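Local atomic coordinates of alanine racemase (Oenococcus oeni PSU-1, PDB entry 3HUR), a protein that belongs to the alanine racemase family, pairing an N-terminal TIM-barrel-like domain with a mostly beta C-terminal domain in each subunit. Residues P9-V14 with C254-D259; S230-S235 with G343-V348; A284-G289 with T321-D326. All blocks are in the same frame, centred on the assembly; numbering follows the deposited sequence.

Interaction 1: residues P9-V14 with C254-D259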
loop_
_atom_site.group_PDB
_atom_site.type_symbol
_atom_site.label_atom_id
_atom_site.label_comp_id
_atom_site.label_asym_id
_atom_site.label_seq_id
_atom_site.Cartn_x
_atom_site.Cartn_y
_atom_site.Cartn_z
ATOM N N PRO A 9 -18.671 -12.472 6.558
ATOM C CA PRO A 9 -19.072 -12.059 5.216
ATOM C C PRO A 9 -18.177 -12.599 4.153
ATOM O O PRO A 9 -18.594 -12.731 2.976
ATOM C CB PRO A 9 -18.946 -10.546 5.247
ATOM C CG PRO A 9 -18.057 -10.213 6.442
ATOM C CD PRO A 9 -18.295 -11.341 7.412
ATOM N N THR A 10 -16.941 -12.910 4.535
ATOM C CA THR A 10 -16.055 -13.524 3.605
ATOM C C THR A 10 -15.272 -14.610 4.322
ATOM O O THR A 10 -15.129 -14.565 5.530
ATOM C CB THR A 10 -15.098 -12.486 3.032
ATOM O OG1 THR A 10 -14.354 -11.862 4.100
ATOM C CG2 THR A 10 -15.827 -11.460 2.240
ATOM N N TRP A 11 -14.761 -15.580 3.583
ATOM C CA TRP A 11 -13.952 -16.631 4.154
ATOM C C TRP A 11 -13.190 -17.420 3.061
ATOM O O TRP A 11 -13.501 -17.303 1.871
ATOM C CB TRP A 11 -14.839 -17.568 4.971
ATOM C CG TRP A 11 -15.864 -18.292 4.190
ATOM C CD1 TRP A 11 -15.740 -19.515 3.613
ATOM C CD2 TRP A 11 -17.204 -17.847 3.905
ATOM N NE1 TRP A 11 -16.918 -19.855 2.954
ATOM C CE2 TRP A 11 -17.822 -18.842 3.120
ATOM C CE3 TRP A 11 -17.938 -16.698 4.237
ATOM C CZ2 TRP A 11 -19.120 -18.738 2.693
ATOM C CZ3 TRP A 11 -19.213 -16.588 3.780
ATOM C CH2 TRP A 11 -19.805 -17.602 3.026
ATOM N N VAL A 12 -12.194 -18.199 3.473
ATOM C CA VAL A 12 -11.439 -19.107 2.582
ATOM C C VAL A 12 -11.952 -20.470 2.846
ATOM O O VAL A 12 -11.869 -20.948 3.960
ATOM C CB VAL A 12 -9.933 -19.211 2.881
ATOM C CG1 VAL A 12 -9.267 -20.219 1.905
ATOM C CG2 VAL A 12 -9.276 -17.861 2.783
ATOM N N SER A 13 -12.470 -21.088 1.795
ATOM C CA SER A 13 -13.100 -22.379 1.870
ATOM C C SER A 13 -12.062 -23.404 1.382
ATOM O O SER A 13 -11.550 -23.283 0.283
ATOM C CB SER A 13 -14.325 -22.363 0.959
ATOM O OG SER A 13 -14.867 -23.650 0.905
ATOM N N VAL A 14 -11.794 -24.406 2.198
ATOM C CA VAL A 14 -10.753 -25.377 1.981
ATOM C C VAL A 14 -11.363 -26.799 1.924
ATOM O O VAL A 14 -11.880 -27.312 2.914
ATOM C CB VAL A 14 -9.747 -25.359 3.150
ATOM C CG1 VAL A 14 -8.687 -26.433 2.927
ATOM C CG2 VAL A 14 -9.127 -23.965 3.352
ATOM N N CYS A 254 -14.632 -17.013 -0.675
ATOM C CA CYS A 254 -16.046 -16.949 -0.827
ATOM C C CYS A 254 -16.622 -15.796 -0.056
ATOM O O CYS A 254 -16.022 -15.289 0.895
ATOM C CB CYS A 254 -16.678 -18.205 -0.231
ATOM S SG CYS A 254 -16.222 -19.701 -0.993
ATOM N N SER A 255 -17.847 -15.461 -0.429
ATOM C CA SER A 255 -18.653 -14.534 0.303
ATOM C C SER A 255 -20.122 -14.977 0.151
ATOM O O SER A 255 -20.386 -16.128 -0.205
ATOM C CB SER A 255 -18.423 -13.127 -0.227
ATOM O OG SER A 255 -19.186 -12.171 0.495
ATOM N N GLU A 256 -21.058 -14.070 0.430
ATOM C CA GLU A 256 -22.478 -14.377 0.342
ATOM C C GLU A 256 -23.272 -13.133 0.002
ATOM O O GLU A 256 -22.797 -12.046 0.208
ATOM C CB GLU A 256 -22.975 -14.981 1.662
ATOM C CG GLU A 256 -22.983 -14.003 2.828
ATOM C CD GLU A 256 -23.296 -14.664 4.155
ATOM O OE1 GLU A 256 -24.389 -15.214 4.301
ATOM O OE2 GLU A 256 -22.454 -14.622 5.070
ATOM N N ILE A 257 -24.485 -13.303 -0.504
ATOM C CA ILE A 257 -25.342 -12.189 -0.863
ATOM C C ILE A 257 -25.878 -11.583 0.438
ATOM O O ILE A 257 -26.517 -12.291 1.200
ATOM C CB ILE A 257 -26.552 -12.675 -1.703
ATOM C CG1 ILE A 257 -26.113 -13.216 -3.051
ATOM C CG2 ILE A 257 -27.576 -11.549 -1.917
ATOM C CD1 ILE A 257 -27.265 -13.628 -3.973
ATOM N N ALA A 258 -25.619 -10.286 0.650
ATOM C CA ALA A 258 -26.099 -9.512 1.802
ATOM C C ALA A 258 -27.373 -8.703 1.513
ATOM O O ALA A 258 -28.090 -8.327 2.433
ATOM C CB ALA A 258 -24.984 -8.558 2.336
ATOM N N ASP A 259 -27.639 -8.435 0.234
ATOM C CA ASP A 259 -28.795 -7.653 -0.161
ATOM C C ASP A 259 -29.167 -7.966 -1.619
ATOM O O ASP A 259 -28.295 -8.059 -2.485
ATOM C CB ASP A 259 -28.471 -6.167 0.014
ATOM C CG ASP A 259 -29.715 -5.251 -0.051
ATOM O OD1 ASP A 259 -30.806 -5.706 0.350
ATOM O OD2 ASP A 259 -29.567 -4.061 -0.479
#
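W11 and C254 form an antiparallel hydrogen-bonded pair, their CA atoms 5.4 Å apart, and exchange two backbone bonds. That from C254 N to W11 O is the straighter (171° at the hydrogen, 2.8 Å), while W11 N reaches C254 O at 156°. One residue on from C254, the side chain of S255 reaches P9: its OG, anti to the backbone N, donates to P9 O over 2.6 Å, approaching nearly along the C=O axis. The same carbonyl also receives a CA-H...O contact from S255 CA, and C254 O receives another from T10 CA.

The non-polar part rests on the indole. W11 holds CG between its backbone N and carbonyl carbon (chi1 64°), and the ring system lies over C254 with CB against one face. This CH-pi contact puts C254 CB 3.9 Å from the centroid of the five-membered ring, offset toward the rim, near NE1 and CE2. C254 SG sits obliquely to that ring, and its nearest atom across the contact is S13 CB, 3.8 Å away. The backbone bonds pair strand 10-15 with strand 251-263 in the mixed sheet of the C-terminal beta domain, although some 240 residues separate them; on its other edge, strand 10-15 runs parallel to strand 372-375.

At the six-membered end of the indole, W11 CH2 lies 3.6 Å from S255 O. E256 brings OE2 to the ring edge near its plane, 4.0 Å from W11 CZ3, with the carboxylate turned almost perpendicular to the ring. P9 and T10 also pack on E361 of the second subunit.

Interaction 2: residues S230-S235 with G343-V348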
loop_
_atom_site.group_PDB
_atom_site.type_symbol
_atom_site.label_atom_id
_atom_site.label_comp_id
_atom_site.label_asym_id
_atom_site.label_seq_id
_atom_site.Cartn_x
_atom_site.Cartn_y
_atom_site.Cartn_z
ATOM N N SER A 230 -1.817 -27.763 -2.080
ATOM C CA SER A 230 -2.900 -26.811 -2.219
ATOM C C SER A 230 -3.441 -26.750 -3.623
ATOM O O SER A 230 -4.508 -26.164 -3.853
ATOM C CB SER A 230 -2.432 -25.433 -1.819
ATOM O OG SER A 230 -1.618 -24.839 -2.808
ATOM N N GLY A 231 -2.719 -27.346 -4.567
ATOM C CA GLY A 231 -3.167 -27.381 -5.956
ATOM C C GLY A 231 -2.653 -26.227 -6.810
ATOM O O GLY A 231 -3.046 -26.057 -7.980
ATOM N N VAL A 232 -1.793 -25.399 -6.243
ATOM C CA VAL A 232 -1.237 -24.322 -7.038
ATOM C C VAL A 232 -0.093 -24.842 -7.919
ATOM O O VAL A 232 0.449 -25.925 -7.679
ATOM C CB VAL A 232 -0.646 -23.173 -6.168
ATOM C CG1 VAL A 232 -1.697 -22.597 -5.253
ATOM C CG2 VAL A 232 0.602 -23.631 -5.426
ATOM N N ASN A 233 0.292 -24.010 -8.895
ATOM C CA ASN A 233 1.491 -24.198 -9.694
ATOM C C ASN A 233 2.742 -23.767 -8.963
ATOM O O ASN A 233 3.029 -22.600 -8.877
ATOM C CB ASN A 233 1.389 -23.395 -10.994
ATOM C CG ASN A 233 2.376 -23.873 -12.053
ATOM O OD1 ASN A 233 2.015 -24.001 -13.230
ATOM N ND2 ASN A 233 3.603 -24.191 -11.634
ATOM N N VAL A 234 3.519 -24.722 -8.489
ATOM C CA VAL A 234 4.803 -24.445 -7.797
ATOM C C VAL A 234 5.924 -23.645 -8.566
ATOM O O VAL A 234 6.813 -23.068 -7.948
ATOM C CB VAL A 234 5.335 -25.799 -7.259
ATOM C CG1 VAL A 234 6.824 -25.734 -6.818
ATOM C CG2 VAL A 234 4.426 -26.237 -6.097
ATOM N N SER A 235 5.851 -23.586 -9.893
ATOM C CA SER A 235 6.888 -22.942 -10.734
ATOM C C SER A 235 6.763 -21.419 -10.908
ATOM O O SER A 235 7.577 -20.814 -11.612
ATOM C CB SER A 235 6.857 -23.573 -12.124
ATOM O OG SER A 235 5.714 -23.148 -12.840
ATOM N N GLY A 343 -3.627 -20.790 -10.656
ATOM C CA GLY A 343 -2.462 -21.445 -10.113
ATOM C C GLY A 343 -1.519 -20.559 -9.301
ATOM O O GLY A 343 -0.401 -21.000 -8.958
ATOM N N GLU A 344 -1.938 -19.325 -9.008
ATOM C CA GLU A 344 -1.062 -18.364 -8.336
ATOM C C GLU A 344 -0.694 -18.871 -6.951
ATOM O O GLU A 344 -1.476 -19.522 -6.297
ATOM C CB GLU A 344 -1.715 -16.948 -8.234
ATOM C CG GLU A 344 -0.839 -15.925 -7.456
ATOM C CD GLU A 344 -1.349 -14.507 -7.448
ATOM O OE1 GLU A 344 -2.425 -14.238 -8.015
ATOM O OE2 GLU A 344 -0.667 -13.636 -6.853
ATOM N N GLN A 345 0.513 -18.554 -6.509
ATOM C CA GLN A 345 0.979 -18.986 -5.189
ATOM C C GLN A 345 0.111 -18.385 -4.037
ATOM O O GLN A 345 -0.430 -17.314 -4.162
ATOM C CB GLN A 345 2.439 -18.582 -4.929
ATOM C CG GLN A 345 3.412 -18.685 -6.083
ATOM C CD GLN A 345 3.968 -20.093 -6.296
ATOM O OE1 GLN A 345 5.106 -20.391 -5.904
ATOM N NE2 GLN A 345 3.159 -20.959 -6.904
ATOM N N ILE A 346 0.035 -19.116 -2.925
ATOM C CA ILE A 346 -0.642 -18.646 -1.743
ATOM C C ILE A 346 0.326 -18.438 -0.607
ATOM O O ILE A 346 -0.082 -18.037 0.468
ATOM C CB ILE A 346 -1.806 -19.530 -1.358
ATOM C CG1 ILE A 346 -1.352 -20.964 -1.076
ATOM C CG2 ILE A 346 -2.839 -19.487 -2.430
ATOM C CD1 ILE A 346 -2.426 -21.858 -0.553
ATOM N N THR A 347 1.623 -18.629 -0.877
ATOM C CA THR A 347 2.687 -18.365 0.112
ATOM C C THR A 347 3.846 -17.682 -0.532
ATOM O O THR A 347 4.042 -17.799 -1.722
ATOM C CB THR A 347 3.231 -19.656 0.746
ATOM O OG1 THR A 347 3.365 -20.637 -0.267
ATOM C CG2 THR A 347 2.305 -20.220 1.796
ATOM N N VAL A 348 4.625 -16.981 0.282
ATOM C CA VAL A 348 5.868 -16.368 -0.113
ATOM C C VAL A 348 6.911 -16.859 0.896
ATOM O O VAL A 348 6.623 -16.976 2.068
ATOM C CB VAL A 348 5.803 -14.785 -0.133
ATOM C CG1 VAL A 348 5.371 -14.208 1.244
ATOM C CG2 VAL A 348 7.155 -14.129 -0.547
#
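V232 packs against the backbone of G343 and E344, and this is the closely fitted part of the contact. Its CG1, anti to its own carbonyl carbon (chi1 -58°), comes within 3.3 Å of E344 O, and its CB lies 3.5 Å from G343 O. The isopropyl group therefore meets carbonyl oxygens more closely than it meets other side chains: V232 CG2 is 4.0 Å from Q345 NE2. G343 O also accepts the one assigned hydrogen bond across the contact, from N233 N at 3.1 Å, bent to 145° at the hydrogen. G343 lies close against N233, where the position a CB would take is tight against N233 CB.

Neither segment is paired as a strand here. The loop 230-235, after strand 222-223 of the barrel-like domain, meets the turn leading into strand 347-353, so the contact joins parts of the two family domains through loop backbone and a few side chains. F251 of strand 251-263 touches both V232 and I346, extending the apolar side, where I346 CD1 also approaches S230 CB at 3.8 Å.

The other side, with Q345 and E344 partly exposed, is more loosely fitted. Q345 bends at chi2 (-82°), crossing V232 at about a right angle, and its side-chain amide turns toward the loop, with NE2 2.6 Å from N233 O. Q345 O accepts a bond from R297 NH2. The CB of E344 is directed away from 230-235, and its carboxylate makes a long, weak ion pair with R297.

Interaction 3: residues A284-G289 with T321-D326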
loop_
_atom_site.group_PDB
_atom_site.type_symbol
_atom_site.label_atom_id
_atom_site.label_comp_id
_atom_site.label_asym_id
_atom_site.label_seq_id
_atom_site.Cartn_x
_atom_site.Cartn_y
_atom_site.Cartn_z
ATOM N N ALA A 284 -27.598 -8.282 -6.719
ATOM C CA ALA A 284 -27.087 -8.644 -5.393
ATOM C C ALA A 284 -25.900 -7.743 -5.013
ATOM O O ALA A 284 -25.049 -7.396 -5.859
ATOM C CB ALA A 284 -26.707 -10.106 -5.365
ATOM N N THR A 285 -25.901 -7.338 -3.756
ATOM C CA THR A 285 -24.776 -6.651 -3.097
ATOM C C THR A 285 -23.978 -7.650 -2.222
ATOM O O THR A 285 -24.552 -8.321 -1.345
ATOM C CB THR A 285 -25.298 -5.604 -2.128
ATOM O OG1 THR A 285 -26.136 -4.725 -2.843
ATOM C CG2 THR A 285 -24.164 -4.813 -1.436
ATOM N N LEU A 286 -22.675 -7.724 -2.451
ATOM C CA LEU A 286 -21.825 -8.683 -1.760
ATOM C C LEU A 286 -20.964 -7.880 -0.799
ATOM O O LEU A 286 -20.520 -6.789 -1.133
ATOM C CB LEU A 286 -20.954 -9.464 -2.768
ATOM C CG LEU A 286 -21.672 -10.078 -3.975
ATOM C CD1 LEU A 286 -20.693 -10.829 -4.842
ATOM C CD2 LEU A 286 -22.829 -11.000 -3.603
ATOM N N PRO A 287 -20.725 -8.402 0.396
ATOM C CA PRO A 287 -20.083 -7.567 1.374
ATOM C C PRO A 287 -18.560 -7.644 1.297
ATOM O O PRO A 287 -17.895 -7.911 2.293
ATOM C CB PRO A 287 -20.631 -8.113 2.675
ATOM C CG PRO A 287 -20.726 -9.600 2.408
ATOM C CD PRO A 287 -21.194 -9.664 0.988
ATOM N N PHE A 288 -18.011 -7.404 0.113
ATOM C CA PHE A 288 -16.617 -7.078 -0.001
ATOM C C PHE A 288 -16.359 -5.961 -0.981
ATOM O O PHE A 288 -17.124 -5.706 -1.894
ATOM C CB PHE A 288 -15.819 -8.313 -0.402
ATOM C CG PHE A 288 -16.309 -8.974 -1.644
ATOM C CD1 PHE A 288 -15.859 -8.572 -2.864
ATOM C CD2 PHE A 288 -17.229 -10.000 -1.578
ATOM C CE1 PHE A 288 -16.303 -9.177 -4.008
ATOM C CE2 PHE A 288 -17.666 -10.640 -2.729
ATOM C CZ PHE A 288 -17.202 -10.213 -3.943
ATOM N N GLY A 289 -15.212 -5.325 -0.803
ATOM C CA GLY A 289 -14.735 -4.327 -1.746
ATOM C C GLY A 289 -13.291 -4.011 -1.519
ATOM O O GLY A 289 -12.548 -4.827 -0.992
ATOM N N THR A 321 -19.801 -4.854 -3.467
ATOM C CA THR A 321 -19.642 -5.222 -4.830
ATOM C C THR A 321 -21.027 -5.661 -5.293
ATOM O O THR A 321 -21.749 -6.356 -4.543
ATOM C CB THR A 321 -18.637 -6.384 -4.933
ATOM O OG1 THR A 321 -17.350 -5.918 -4.513
ATOM C CG2 THR A 321 -18.532 -6.884 -6.320
ATOM N N MET A 322 -21.426 -5.251 -6.493
ATOM C CA MET A 322 -22.781 -5.584 -6.978
ATOM C C MET A 322 -22.744 -6.601 -8.126
ATOM O O MET A 322 -21.836 -6.579 -8.925
ATOM C CB MET A 322 -23.518 -4.317 -7.373
ATOM C CG MET A 322 -24.111 -3.526 -6.196
ATOM S SD MET A 322 -24.904 -2.010 -6.812
ATOM C CE MET A 322 -23.686 -1.358 -7.857
ATOM N N VAL A 323 -23.713 -7.513 -8.158
ATOM C CA VAL A 323 -23.814 -8.511 -9.229
ATOM C C VAL A 323 -25.225 -8.665 -9.800
ATOM O O VAL A 323 -26.201 -8.828 -9.076
ATOM C CB VAL A 323 -23.314 -9.898 -8.721
ATOM C CG1 VAL A 323 -23.571 -10.994 -9.748
ATOM C CG2 VAL A 323 -21.832 -9.825 -8.381
ATOM N N LYS A 324 -25.319 -8.647 -11.123
ATOM C CA LYS A 324 -26.578 -8.943 -11.816
ATOM C C LYS A 324 -26.811 -10.424 -11.785
ATOM O O LYS A 324 -26.027 -11.156 -12.345
ATOM C CB LYS A 324 -26.534 -8.477 -13.284
ATOM C CG LYS A 324 -27.886 -8.638 -14.042
ATOM C CD LYS A 324 -27.774 -8.321 -15.540
ATOM C CE LYS A 324 -29.128 -8.653 -16.262
ATOM N NZ LYS A 324 -29.190 -8.278 -17.742
ATOM N N LEU A 325 -27.909 -10.848 -11.162
ATOM C CA LEU A 325 -28.269 -12.266 -11.020
ATOM C C LEU A 325 -29.182 -12.736 -12.169
ATOM O O LEU A 325 -29.870 -11.930 -12.794
ATOM C CB LEU A 325 -28.997 -12.481 -9.699
ATOM C CG LEU A 325 -28.373 -11.873 -8.432
ATOM C CD1 LEU A 325 -29.363 -11.856 -7.240
ATOM C CD2 LEU A 325 -27.079 -12.607 -8.076
ATOM N N ASP A 326 -29.220 -14.040 -12.428
ATOM C CA ASP A 326 -30.009 -14.546 -13.559
ATOM C C ASP A 326 -31.467 -14.723 -13.138
ATOM O O ASP A 326 -32.388 -14.482 -13.917
ATOM C CB ASP A 326 -29.369 -15.782 -14.273
ATOM C CG ASP A 326 -29.147 -17.003 -13.359
ATOM O OD1 ASP A 326 -29.400 -16.925 -12.131
ATOM O OD2 ASP A 326 -28.703 -18.066 -13.895
#
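T321 and F288 are brought together by their first torsions: T321 OG1 sits anti to its carbonyl carbon, beside the backbone N (chi1 -65°), while F288 CG lies between its own backbone N and carbonyl carbon (chi1 55°). The hydroxyl of T321 thus meets F288 twice. OG1 donates to F288 O over 2.6 Å, from above the carbonyl plane, and it lies 3.5 Å from the ring atom F288 CE1, an oblique approach. T321 CB and CG2 also approach CE1, so both branches of T321 border that atom.

Next to this pair runs a regular antiparallel ladder, its segment axes 4.6 Å apart at 148°. Two reciprocal pairs of bonds make it up: L286 N to T321 O (2.7 Å) with T321 N to L286 O, and V323 N to A284 O (2.7 Å) with A284 N to V323 O. T285 and M322 form the non-hydrogen-bonded pair between them, their side chains side by side and pointing the same way. The ladder stops at P287, the centre of an inverse gamma turn, beyond which the chain bends so that F288 O can meet T321 OG1.

On the face carrying A284, L286, T321 and V323, L286 CD1 packs against V323 CG2 at 3.9 Å. Farther along, both methyls of L325 reach A284 CB, each at 3.7 Å. T285 OG1, on the opposite face, bonds to Y271 OH of the third subunit.

Within the mixed sheet, strand 281-286 lies between strands 251-263 and 321-324; L286 and F288 also touch strand 334-339, and V323 rests on M310 of strand 308-311.

Interactions 1 and 3 share the mixed sheet of the C-terminal beta domain, their centres about 11 Å apart. Strand 251-263 carries interaction 1 and borders strand 281-286, which carries interaction 3; the two meet where A258 and D259 both face T285 in a classic beta bulge, with probable backbone bonds, and both interactions touch the second subunit. Interaction 2 lies nearer the centre of the chain, its centre about 22 Å from that of interaction 1 and about 28 Å from that of interaction 3, where loops of the two family domains meet. Along the chain, interactions 1 and 2 alternate their segments, and interaction 3 is nested within the loop closed by interaction 2. Strand 10-15 thus lies within a sheet built largely from later sequence.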